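Internalin (Listeria monocytogenes serotype 4b, PDB 4FMZ) probably takes part in host-cell adhesion and invasion, presenting the curved surface of its leucine-rich repeats to binding partners. Local coordinates at residues L90-T101 against N111-I122; V170-L179 against I189-S200. All coordinates share one frame; numbering follows the deposited sequence.

Contact 1 (L90-T101 against N111-I122); sequences LTNLYIGTNKIT and NLRELYLNEDNI
Y94 turns the edge of its ring onto a face of Y116, a T-shaped pair with centroids 4.8 Å apart and planes at 62°. Their first torsions nearly agree, and it is rotation about CB-CG that sets the rings against each other, with chi2 -69° in Y94 and -11° in Y116; Y94 CD1 is thereby brought over the rim of the Y116 ring, 3.3 Å from Y116 CD2. The other end of Y94 points at E114. Its hydroxyl donates to E114 OE1 (3.1 Å), arriving from above the carboxylate, while N92 ND2 gives that hydroxyl a nearly straight bond of 2.9 Å, with Y94 OH lying in the plane of the N92 amide. N92 and E114 run side by side on this face of the parallel strands 92-94 and 114-116. On the opposite face L93 and L115 lie alongside each other, CG anti to the backbone N in both, L93 CD2 3.8 Å from L115 CD1; L71 and L137 continue this leucine stack of the repeat core.

Beyond the strands, I95 CD1 packs on L117 CD2 and the D120 carboxylate reaches across into the loop 95-100. D120 OD1 takes weak bonds from N98 N and I100 N, and D120 OD2 stands 2.8 Å from I95 O. The neighbouring coils have asparagine here: N98 ND2 donates to L73 O and N142 ND2 to L117 O. D120 thus faces a carbonyl with an oxygen where its neighbours offer an N-H, a buried arrangement that would probably disfavour the charged carboxylate and may raise its pKa.

Contact 2 (V170-L179 against I189-S200); sequences VTPIANLTDL and IEDISPLASLTS
The flat carbonyl group of A174 is met in its own plane by S197, whose OG donates on a lone pair of A174 O at 2.6 Å, and the P194 ring sets its CB against A174 CB and its CG against T171 OG1, crossing T171 at about a right angle. D191 OD1 accepts twice, from S193 OG on the syn side and from S193 N on the anti side, both somewhat out of the carboxylate plane; the bond from S193 N makes an Asx turn leading into the 3-10 segment 193-197. These are the convex-side turns of two successive coils of a leucine-rich-repeat solenoid.

V170 divides its branches between partners: with CG1 beside the backbone N (chi1 -62°), that methyl meets I189 CD1 at 3.7 Å, and CG2 lies 3.9 Å from L195 CG. The I173 and L195 side chains cross obliquely, with I173 CG2 3.8 Å from L195 CD2; L182 of strand 181-183 touches I173, L195 and L198 from the inner side. L198 wedges CD2 among backbone oxygens, 3.2 Å from L176 O, and turns CD1 to I173 CG2 and L179 CD1. At the far end one water donates to T177 O (2.7 Å) and L179 O and accepts from S200 N (3.0 Å).

Contact 1 closes before contact 2 opens along the chain, and the two lie in series on one solenoid, centres 23 Å apart and nearest atoms about 9 Å apart without touching. Contact 1 joins neighbouring strands 92-94 and 114-116 on the concave side; contact 2 joins the turns that precede and follow strand 181-183, on the convex side. Strands 136-138 and 159-161 come between strand 114-116 and strand 181-183 in the parallel array. Together they illustrate how adjacent coils are joined on both sides: backbone bonding between strands on one, turn-to-turn packing on the other, giving a continuous curved scaffold whose concave face probably engages a partner, as in related internalins.

Contact 1 (L90-T101 against N111-I122)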
loop_
_atom_site.group_PDB
_atom_site.type_symbol
_atom_site.label_atom_id
_atom_site.label_comp_id
_atom_site.label_asym_id
_atom_site.label_seq_id
_atom_site.Cartn_x
_atom_site.Cartn_y
_atom_site.Cartn_z
ATOM N N LEU A 90 9.633 -0.620 -21.836
ATOM C CA LEU A 90 9.333 -0.105 -20.495
ATOM C C LEU A 90 9.148 -1.242 -19.482
ATOM O O LEU A 90 8.368 -2.180 -19.717
ATOM C CB LEU A 90 8.076 0.792 -20.486
ATOM C CG LEU A 90 8.256 2.224 -20.977
ATOM C CD1 LEU A 90 6.901 2.896 -21.125
ATOM C CD2 LEU A 90 9.173 3.034 -20.051
ATOM N N THR A 91 9.899 -1.149 -18.371
ATOM C CA THR A 91 9.844 -2.089 -17.254
ATOM C C THR A 91 9.316 -1.360 -16.013
ATOM O O THR A 91 8.623 -1.976 -15.207
ATOM C CB THR A 91 11.211 -2.744 -16.986
ATOM O OG1 THR A 91 12.166 -1.740 -16.641
ATOM C CG2 THR A 91 11.707 -3.597 -18.156
ATOM N N ASN A 92 9.658 -0.058 -15.858
ATOM C CA ASN A 92 9.245 0.778 -14.725
ATOM C C ASN A 92 8.520 2.017 -15.220
ATOM O O ASN A 92 9.102 2.824 -15.947
ATOM C CB ASN A 92 10.449 1.175 -13.854
ATOM C CG ASN A 92 11.257 0.005 -13.340
ATOM O OD1 ASN A 92 11.776 -0.823 -14.098
ATOM N ND2 ASN A 92 11.404 -0.077 -12.034
ATOM N N LEU A 93 7.245 2.158 -14.845
ATOM C CA LEU A 93 6.428 3.292 -15.269
ATOM C C LEU A 93 5.690 3.882 -14.069
ATOM O O LEU A 93 4.832 3.212 -13.479
ATOM C CB LEU A 93 5.448 2.834 -16.375
ATOM C CG LEU A 93 4.461 3.855 -16.942
ATOM C CD1 LEU A 93 5.179 5.088 -17.503
ATOM C CD2 LEU A 93 3.635 3.218 -18.039
ATOM N N TYR A 94 6.031 5.137 -13.713
ATOM C CA TYR A 94 5.456 5.854 -12.565
ATOM C C TYR A 94 4.674 7.047 -13.075
ATOM O O TYR A 94 5.265 8.041 -13.480
ATOM C CB TYR A 94 6.574 6.269 -11.589
ATOM C CG TYR A 94 7.503 5.117 -11.255
ATOM C CD1 TYR A 94 7.062 4.035 -10.480
ATOM C CD2 TYR A 94 8.788 5.057 -11.783
ATOM C CE1 TYR A 94 7.901 2.954 -10.192
ATOM C CE2 TYR A 94 9.639 3.982 -11.496
ATOM C CZ TYR A 94 9.191 2.931 -10.696
ATOM O OH TYR A 94 10.005 1.856 -10.391
ATOM N N ILE A 95 3.348 6.911 -13.160
ATOM C CA ILE A 95 2.508 7.974 -13.711
ATOM C C ILE A 95 1.360 8.308 -12.777
ATOM O O ILE A 95 0.290 8.714 -13.236
ATOM C CB ILE A 95 2.014 7.682 -15.159
ATOM C CG1 ILE A 95 1.566 6.215 -15.340
ATOM C CG2 ILE A 95 3.083 8.082 -16.169
ATOM C CD1 ILE A 95 0.931 5.876 -16.737
ATOM N N GLY A 96 1.616 8.184 -11.474
ATOM C CA GLY A 96 0.665 8.552 -10.434
ATOM C C GLY A 96 0.572 10.066 -10.300
ATOM O O GLY A 96 1.418 10.788 -10.828
ATOM N N THR A 97 -0.442 10.557 -9.573
ATOM C CA THR A 97 -0.748 11.981 -9.307
ATOM C C THR A 97 -0.812 12.791 -10.640
ATOM O O THR A 97 -0.179 13.835 -10.799
ATOM C CB THR A 97 0.176 12.617 -8.227
ATOM O OG1 THR A 97 1.540 12.313 -8.489
ATOM C CG2 THR A 97 -0.158 12.154 -6.823
ATOM N N ASN A 98 -1.580 12.274 -11.593
ATOM C CA ASN A 98 -1.845 12.914 -12.883
ATOM C C ASN A 98 -3.368 12.939 -13.061
ATOM O O ASN A 98 -4.091 12.786 -12.069
ATOM C CB ASN A 98 -1.116 12.179 -14.020
ATOM C CG ASN A 98 0.313 12.613 -14.174
ATOM O OD1 ASN A 98 0.585 13.714 -14.625
ATOM N ND2 ASN A 98 1.258 11.772 -13.786
ATOM N N LYS A 99 -3.860 13.127 -14.285
ATOM C CA LYS A 99 -5.299 13.169 -14.542
ATOM C C LYS A 99 -5.681 12.066 -15.529
ATOM O O LYS A 99 -6.610 12.243 -16.323
ATOM C CB LYS A 99 -5.685 14.560 -15.089
ATOM C CG LYS A 99 -5.568 15.694 -14.084
ATOM C CD LYS A 99 -5.560 17.046 -14.790
ATOM C CE LYS A 99 -6.129 18.163 -13.940
ATOM N NZ LYS A 99 -5.286 18.470 -12.750
ATOM N N ILE A 100 -4.977 10.919 -15.466
ATOM C CA ILE A 100 -5.178 9.793 -16.376
ATOM C C ILE A 100 -6.479 9.043 -16.042
ATOM O O ILE A 100 -6.733 8.708 -14.883
ATOM C CB ILE A 100 -3.936 8.849 -16.393
ATOM C CG1 ILE A 100 -2.691 9.568 -16.980
ATOM C CG2 ILE A 100 -4.215 7.577 -17.189
ATOM C CD1 ILE A 100 -1.374 9.146 -16.353
ATOM N N THR A 101 -7.291 8.770 -17.078
ATOM C CA THR A 101 -8.541 8.017 -16.940
ATOM C C THR A 101 -8.461 6.755 -17.813
ATOM O O THR A 101 -8.707 5.659 -17.322
ATOM C CB THR A 101 -9.761 8.893 -17.266
ATOM O OG1 THR A 101 -9.615 9.417 -18.585
ATOM C CG2 THR A 101 -9.917 10.046 -16.288
ATOM N N ASN A 111 6.395 -5.972 -20.863
ATOM C CA ASN A 111 7.628 -6.132 -20.081
ATOM C C ASN A 111 7.553 -5.332 -18.759
ATOM O O ASN A 111 8.498 -5.364 -17.962
ATOM C CB ASN A 111 8.850 -5.739 -20.889
ATOM C CG ASN A 111 9.125 -6.707 -22.004
ATOM O OD1 ASN A 111 9.027 -7.929 -21.850
ATOM N ND2 ASN A 111 9.448 -6.171 -23.160
ATOM N N LEU A 112 6.423 -4.638 -18.517
ATOM C CA LEU A 112 6.245 -3.859 -17.290
ATOM C C LEU A 112 6.328 -4.754 -16.030
ATOM O O LEU A 112 5.705 -5.820 -15.965
ATOM C CB LEU A 112 4.917 -3.091 -17.306
ATOM C CG LEU A 112 4.923 -1.745 -18.039
ATOM C CD1 LEU A 112 3.525 -1.161 -18.081
ATOM C CD2 LEU A 112 5.905 -0.751 -17.395
ATOM N N ARG A 113 7.175 -4.331 -15.082
ATOM C CA ARG A 113 7.417 -5.002 -13.806
ATOM C C ARG A 113 6.868 -4.140 -12.666
ATOM O O ARG A 113 6.296 -4.660 -11.697
ATOM C CB ARG A 113 8.929 -5.255 -13.607
ATOM C CG ARG A 113 9.618 -6.082 -14.693
ATOM C CD ARG A 113 9.159 -7.535 -14.807
ATOM N NE ARG A 113 9.014 -8.245 -13.526
ATOM C CZ ARG A 113 10.016 -8.770 -12.823
ATOM N NH1 ARG A 113 11.272 -8.630 -13.233
ATOM N NH2 ARG A 113 9.772 -9.418 -11.691
ATOM N N GLU A 114 7.039 -2.817 -12.789
ATOM C CA GLU A 114 6.563 -1.864 -11.786
ATOM C C GLU A 114 5.715 -0.785 -12.453
ATOM O O GLU A 114 6.178 -0.114 -13.386
ATOM C CB GLU A 114 7.732 -1.233 -11.013
ATOM C CG GLU A 114 8.562 -2.220 -10.215
ATOM C CD GLU A 114 9.407 -1.624 -9.107
ATOM O OE1 GLU A 114 9.089 -0.505 -8.639
ATOM O OE2 GLU A 114 10.393 -2.286 -8.702
ATOM N N LEU A 115 4.466 -0.648 -12.000
ATOM C CA LEU A 115 3.531 0.320 -12.564
ATOM C C LEU A 115 2.734 1.021 -11.472
ATOM O O LEU A 115 1.985 0.359 -10.747
ATOM C CB LEU A 115 2.592 -0.389 -13.562
ATOM C CG LEU A 115 1.417 0.414 -14.137
ATOM C CD1 LEU A 115 1.896 1.549 -15.077
ATOM C CD2 LEU A 115 0.483 -0.505 -14.862
ATOM N N TYR A 116 2.913 2.363 -11.333
ATOM C CA TYR A 116 2.161 3.149 -10.334
ATOM C C TYR A 116 1.211 4.081 -11.058
ATOM O O TYR A 116 1.624 4.862 -11.919
ATOM C CB TYR A 116 3.049 3.961 -9.361
ATOM C CG TYR A 116 4.106 3.212 -8.573
ATOM C CD1 TYR A 116 4.132 1.820 -8.544
ATOM C CD2 TYR A 116 5.073 3.896 -7.847
ATOM C CE1 TYR A 116 5.127 1.130 -7.853
ATOM C CE2 TYR A 116 6.069 3.217 -7.148
ATOM C CZ TYR A 116 6.089 1.832 -7.151
ATOM O OH TYR A 116 7.090 1.150 -6.513
ATOM N N LEU A 117 -0.062 3.959 -10.718
ATOM C CA LEU A 117 -1.171 4.725 -11.274
ATOM C C LEU A 117 -1.968 5.351 -10.141
ATOM O O LEU A 117 -3.154 5.660 -10.299
ATOM C CB LEU A 117 -2.058 3.777 -12.102
ATOM C CG LEU A 117 -1.459 3.266 -13.410
ATOM C CD1 LEU A 117 -2.195 2.038 -13.884
ATOM C CD2 LEU A 117 -1.480 4.346 -14.473
ATOM N N ASN A 118 -1.312 5.523 -8.990
ATOM C CA ASN A 118 -1.928 6.076 -7.780
ATOM C C ASN A 118 -2.379 7.515 -7.977
ATOM O O ASN A 118 -1.689 8.302 -8.625
ATOM C CB ASN A 118 -0.970 5.999 -6.580
ATOM C CG ASN A 118 0.343 6.710 -6.822
ATOM O OD1 ASN A 118 1.153 6.301 -7.655
ATOM N ND2 ASN A 118 0.554 7.828 -6.159
ATOM N N GLU A 119 -3.549 7.846 -7.415
ATOM C CA GLU A 119 -4.153 9.180 -7.456
ATOM C C GLU A 119 -4.446 9.661 -8.902
ATOM O O GLU A 119 -4.372 10.853 -9.193
ATOM C CB GLU A 119 -3.316 10.215 -6.669
ATOM C CG GLU A 119 -3.315 9.934 -5.174
ATOM C CD GLU A 119 -2.271 10.665 -4.355
ATOM O OE1 GLU A 119 -2.501 11.854 -4.034
ATOM O OE2 GLU A 119 -1.248 10.037 -3.994
ATOM N N ASP A 120 -4.816 8.728 -9.783
ATOM C CA ASP A 120 -5.279 9.041 -11.124
ATOM C C ASP A 120 -6.809 8.905 -11.081
ATOM O O ASP A 120 -7.358 8.884 -9.978
ATOM C CB ASP A 120 -4.597 8.121 -12.161
ATOM C CG ASP A 120 -3.217 8.612 -12.576
ATOM O OD1 ASP A 120 -3.072 9.813 -12.829
ATOM O OD2 ASP A 120 -2.295 7.784 -12.676
ATOM N N ASN A 121 -7.511 8.826 -12.226
ATOM C CA ASN A 121 -8.961 8.611 -12.172
ATOM C C ASN A 121 -9.343 7.433 -13.083
ATOM O O ASN A 121 -10.175 7.561 -13.988
ATOM C CB ASN A 121 -9.757 9.881 -12.496
ATOM C CG ASN A 121 -11.229 9.772 -12.138
ATOM O OD1 ASN A 121 -11.655 8.921 -11.347
ATOM N ND2 ASN A 121 -12.048 10.601 -12.752
ATOM N N ILE A 122 -8.736 6.271 -12.822
ATOM C CA ILE A 122 -8.958 5.076 -13.628
ATOM C C ILE A 122 -10.097 4.235 -13.024
ATOM O O ILE A 122 -10.121 3.991 -11.819
ATOM C CB ILE A 122 -7.641 4.258 -13.777
ATOM C CG1 ILE A 122 -6.496 5.121 -14.375
ATOM C CG2 ILE A 122 -7.854 2.996 -14.634
ATOM C CD1 ILE A 122 -5.165 4.795 -13.801
HETATM O O HOH W 1 6.890 -3.142 -21.674
HETATM O O HOH W 2 3.543 7.271 -9.367
HETATM O O HOH W 3 2.376 10.100 -7.194
HETATM O O HOH W 4 -4.778 13.364 -9.482
#

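Contact 2 (V170-L179 against I189-S200)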
loop_
_atom_site.group_PDB
_atom_site.type_symbol
_atom_site.label_atom_id
_atom_site.label_comp_id
_atom_site.label_asym_id
_atom_site.label_seq_id
_atom_site.Cartn_x
_atom_site.Cartn_y
_atom_site.Cartn_z
ATOM N N VAL A 170 -12.866 -8.959 -3.766
ATOM C CA VAL A 170 -11.419 -9.161 -3.822
ATOM C C VAL A 170 -11.079 -10.561 -4.419
ATOM O O VAL A 170 -9.920 -10.969 -4.359
ATOM C CB VAL A 170 -10.721 -8.899 -2.448
ATOM C CG1 VAL A 170 -10.918 -7.452 -2.003
ATOM C CG2 VAL A 170 -11.191 -9.858 -1.352
ATOM N N THR A 171 -12.074 -11.263 -5.023
ATOM C CA THR A 171 -11.883 -12.594 -5.634
ATOM C C THR A 171 -10.712 -12.598 -6.656
ATOM O O THR A 171 -9.894 -13.511 -6.563
ATOM C CB THR A 171 -13.184 -13.154 -6.277
ATOM O OG1 THR A 171 -14.223 -13.177 -5.300
ATOM C CG2 THR A 171 -13.017 -14.570 -6.810
ATOM N N PRO A 172 -10.531 -11.592 -7.556
ATOM C CA PRO A 172 -9.371 -11.650 -8.474
ATOM C C PRO A 172 -8.012 -11.681 -7.763
ATOM O O PRO A 172 -7.066 -12.241 -8.320
ATOM C CB PRO A 172 -9.509 -10.368 -9.303
ATOM C CG PRO A 172 -10.961 -10.027 -9.220
ATOM C CD PRO A 172 -11.363 -10.399 -7.836
ATOM N N ILE A 173 -7.910 -11.082 -6.548
ATOM C CA ILE A 173 -6.653 -11.010 -5.776
ATOM C C ILE A 173 -6.272 -12.414 -5.242
ATOM O O ILE A 173 -5.088 -12.663 -4.996
ATOM C CB ILE A 173 -6.726 -9.951 -4.635
ATOM C CG1 ILE A 173 -7.051 -8.552 -5.208
ATOM C CG2 ILE A 173 -5.414 -9.903 -3.815
ATOM C CD1 ILE A 173 -7.351 -7.506 -4.135
ATOM N N ALA A 174 -7.251 -13.329 -5.100
ATOM C CA ALA A 174 -6.989 -14.699 -4.633
ATOM C C ALA A 174 -5.961 -15.424 -5.524
ATOM O O ALA A 174 -5.202 -16.257 -5.025
ATOM C CB ALA A 174 -8.280 -15.502 -4.578
ATOM N N ASN A 175 -5.908 -15.072 -6.827
ATOM C CA ASN A 175 -4.992 -15.686 -7.797
ATOM C C ASN A 175 -3.540 -15.257 -7.631
ATOM O O ASN A 175 -2.631 -15.902 -8.168
ATOM C CB ASN A 175 -5.428 -15.328 -9.223
ATOM C CG ASN A 175 -6.665 -16.016 -9.721
ATOM O OD1 ASN A 175 -7.365 -16.725 -8.995
ATOM N ND2 ASN A 175 -6.933 -15.849 -11.003
ATOM N N LEU A 176 -3.320 -14.158 -6.927
ATOM C CA LEU A 176 -1.994 -13.559 -6.800
ATOM C C LEU A 176 -1.282 -14.112 -5.567
ATOM O O LEU A 176 -0.938 -13.366 -4.653
ATOM C CB LEU A 176 -2.149 -12.011 -6.762
ATOM C CG LEU A 176 -3.217 -11.427 -7.732
ATOM C CD1 LEU A 176 -3.290 -9.916 -7.651
ATOM C CD2 LEU A 176 -2.985 -11.880 -9.193
ATOM N N THR A 177 -0.974 -15.422 -5.593
ATOM C CA THR A 177 -0.424 -16.150 -4.438
ATOM C C THR A 177 1.043 -15.849 -4.143
ATOM O O THR A 177 1.505 -16.268 -3.078
ATOM C CB THR A 177 -0.662 -17.657 -4.568
ATOM O OG1 THR A 177 0.062 -18.163 -5.690
ATOM C CG2 THR A 177 -2.137 -17.991 -4.672
ATOM N N ASP A 178 1.752 -15.093 -5.013
ATOM C CA ASP A 178 3.127 -14.675 -4.718
ATOM C C ASP A 178 3.138 -13.370 -3.909
ATOM O O ASP A 178 4.223 -12.890 -3.554
ATOM C CB ASP A 178 3.961 -14.502 -5.992
ATOM C CG ASP A 178 4.605 -15.778 -6.497
ATOM O OD1 ASP A 178 4.822 -16.705 -5.677
ATOM O OD2 ASP A 178 4.942 -15.831 -7.697
ATOM N N LEU A 179 1.948 -12.791 -3.620
ATOM C CA LEU A 179 1.858 -11.529 -2.883
ATOM C C LEU A 179 2.555 -11.627 -1.546
ATOM O O LEU A 179 2.343 -12.574 -0.787
ATOM C CB LEU A 179 0.416 -11.046 -2.692
ATOM C CG LEU A 179 -0.214 -10.275 -3.864
ATOM C CD1 LEU A 179 -1.680 -9.999 -3.569
ATOM C CD2 LEU A 179 0.500 -8.950 -4.126
ATOM N N ILE A 189 -14.967 -3.277 1.250
ATOM C CA ILE A 189 -14.808 -4.720 1.398
ATOM C C ILE A 189 -15.539 -5.247 2.643
ATOM O O ILE A 189 -15.258 -4.848 3.772
ATOM C CB ILE A 189 -13.306 -5.135 1.385
ATOM C CG1 ILE A 189 -12.593 -4.648 0.102
ATOM C CG2 ILE A 189 -13.148 -6.651 1.510
ATOM C CD1 ILE A 189 -11.091 -4.488 0.249
ATOM N N GLU A 190 -16.454 -6.188 2.408
ATOM C CA GLU A 190 -17.226 -6.877 3.449
ATOM C C GLU A 190 -16.651 -8.263 3.731
ATOM O O GLU A 190 -16.654 -8.712 4.877
ATOM C CB GLU A 190 -18.696 -7.046 3.003
ATOM C CG GLU A 190 -19.513 -5.772 2.913
ATOM C CD GLU A 190 -20.885 -5.958 2.287
ATOM O OE1 GLU A 190 -21.567 -6.954 2.622
ATOM O OE2 GLU A 190 -21.289 -5.098 1.472
ATOM N N ASP A 191 -16.179 -8.935 2.656
ATOM C CA ASP A 191 -15.736 -10.324 2.629
ATOM C C ASP A 191 -14.322 -10.516 2.045
ATOM O O ASP A 191 -14.084 -10.280 0.844
ATOM C CB ASP A 191 -16.767 -11.114 1.796
ATOM C CG ASP A 191 -16.549 -12.606 1.642
ATOM O OD1 ASP A 191 -15.625 -13.141 2.279
ATOM O OD2 ASP A 191 -17.328 -13.242 0.905
ATOM N N ILE A 192 -13.397 -11.011 2.898
ATOM C CA ILE A 192 -12.016 -11.291 2.474
ATOM C C ILE A 192 -11.763 -12.822 2.365
ATOM O O ILE A 192 -10.618 -13.228 2.146
ATOM C CB ILE A 192 -10.946 -10.603 3.369
ATOM C CG1 ILE A 192 -11.150 -10.894 4.886
ATOM C CG2 ILE A 192 -10.839 -9.102 3.067
ATOM C CD1 ILE A 192 -9.845 -10.738 5.753
ATOM N N SER A 193 -12.824 -13.661 2.442
ATOM C CA SER A 193 -12.684 -15.126 2.360
ATOM C C SER A 193 -11.836 -15.602 1.138
ATOM O O SER A 193 -11.033 -16.498 1.371
ATOM C CB SER A 193 -14.035 -15.838 2.385
ATOM O OG SER A 193 -14.859 -15.468 1.291
ATOM N N PRO A 194 -11.857 -15.007 -0.094
ATOM C CA PRO A 194 -10.956 -15.502 -1.156
ATOM C C PRO A 194 -9.463 -15.311 -0.860
ATOM O O PRO A 194 -8.639 -15.987 -1.466
ATOM C CB PRO A 194 -11.337 -14.652 -2.373
ATOM C CG PRO A 194 -12.689 -14.129 -2.078
ATOM C CD PRO A 194 -12.698 -13.904 -0.612
ATOM N N LEU A 195 -9.111 -14.427 0.083
ATOM C CA LEU A 195 -7.716 -14.136 0.406
ATOM C C LEU A 195 -7.021 -15.265 1.199
ATOM O O LEU A 195 -5.817 -15.172 1.440
ATOM C CB LEU A 195 -7.576 -12.776 1.134
ATOM C CG LEU A 195 -8.086 -11.532 0.360
ATOM C CD1 LEU A 195 -7.601 -10.257 1.017
ATOM C CD2 LEU A 195 -7.649 -11.544 -1.151
ATOM N N ALA A 196 -7.747 -16.364 1.504
ATOM C CA ALA A 196 -7.217 -17.556 2.174
ATOM C C ALA A 196 -6.116 -18.229 1.321
ATOM O O ALA A 196 -5.309 -18.984 1.850
ATOM C CB ALA A 196 -8.348 -18.539 2.461
ATOM N N SER A 197 -6.047 -17.907 0.023
ATOM C CA SER A 197 -5.034 -18.454 -0.894
ATOM C C SER A 197 -3.684 -17.702 -0.808
ATOM O O SER A 197 -2.688 -18.181 -1.355
ATOM C CB SER A 197 -5.551 -18.392 -2.325
ATOM O OG SER A 197 -5.835 -17.040 -2.645
ATOM N N LEU A 198 -3.639 -16.544 -0.115
ATOM C CA LEU A 198 -2.426 -15.713 -0.031
ATOM C C LEU A 198 -1.486 -16.211 1.083
ATOM O O LEU A 198 -1.203 -15.498 2.047
ATOM C CB LEU A 198 -2.780 -14.213 0.134
ATOM C CG LEU A 198 -3.703 -13.613 -0.953
ATOM C CD1 LEU A 198 -3.881 -12.128 -0.764
ATOM C CD2 LEU A 198 -3.186 -13.902 -2.397
ATOM N N THR A 199 -0.943 -17.426 0.886
ATOM C CA THR A 199 -0.103 -18.130 1.866
ATOM C C THR A 199 1.312 -17.526 1.999
ATOM O O THR A 199 1.986 -17.824 2.984
ATOM C CB THR A 199 -0.043 -19.643 1.564
ATOM O OG1 THR A 199 0.565 -19.827 0.299
ATOM C CG2 THR A 199 -1.413 -20.301 1.583
ATOM N N SER A 200 1.739 -16.681 1.055
ATOM C CA SER A 200 3.048 -16.021 1.086
ATOM C C SER A 200 2.987 -14.611 1.681
ATOM O O SER A 200 4.029 -13.956 1.802
ATOM C CB SER A 200 3.633 -15.925 -0.324
ATOM O OG SER A 200 4.134 -17.179 -0.760
HETATM O O HOH W 5 -14.654 -10.358 -1.746
HETATM O O HOH W 6 0.539 -14.830 -0.947
HETATM O O HOH W 7 1.877 -18.760 -1.790
#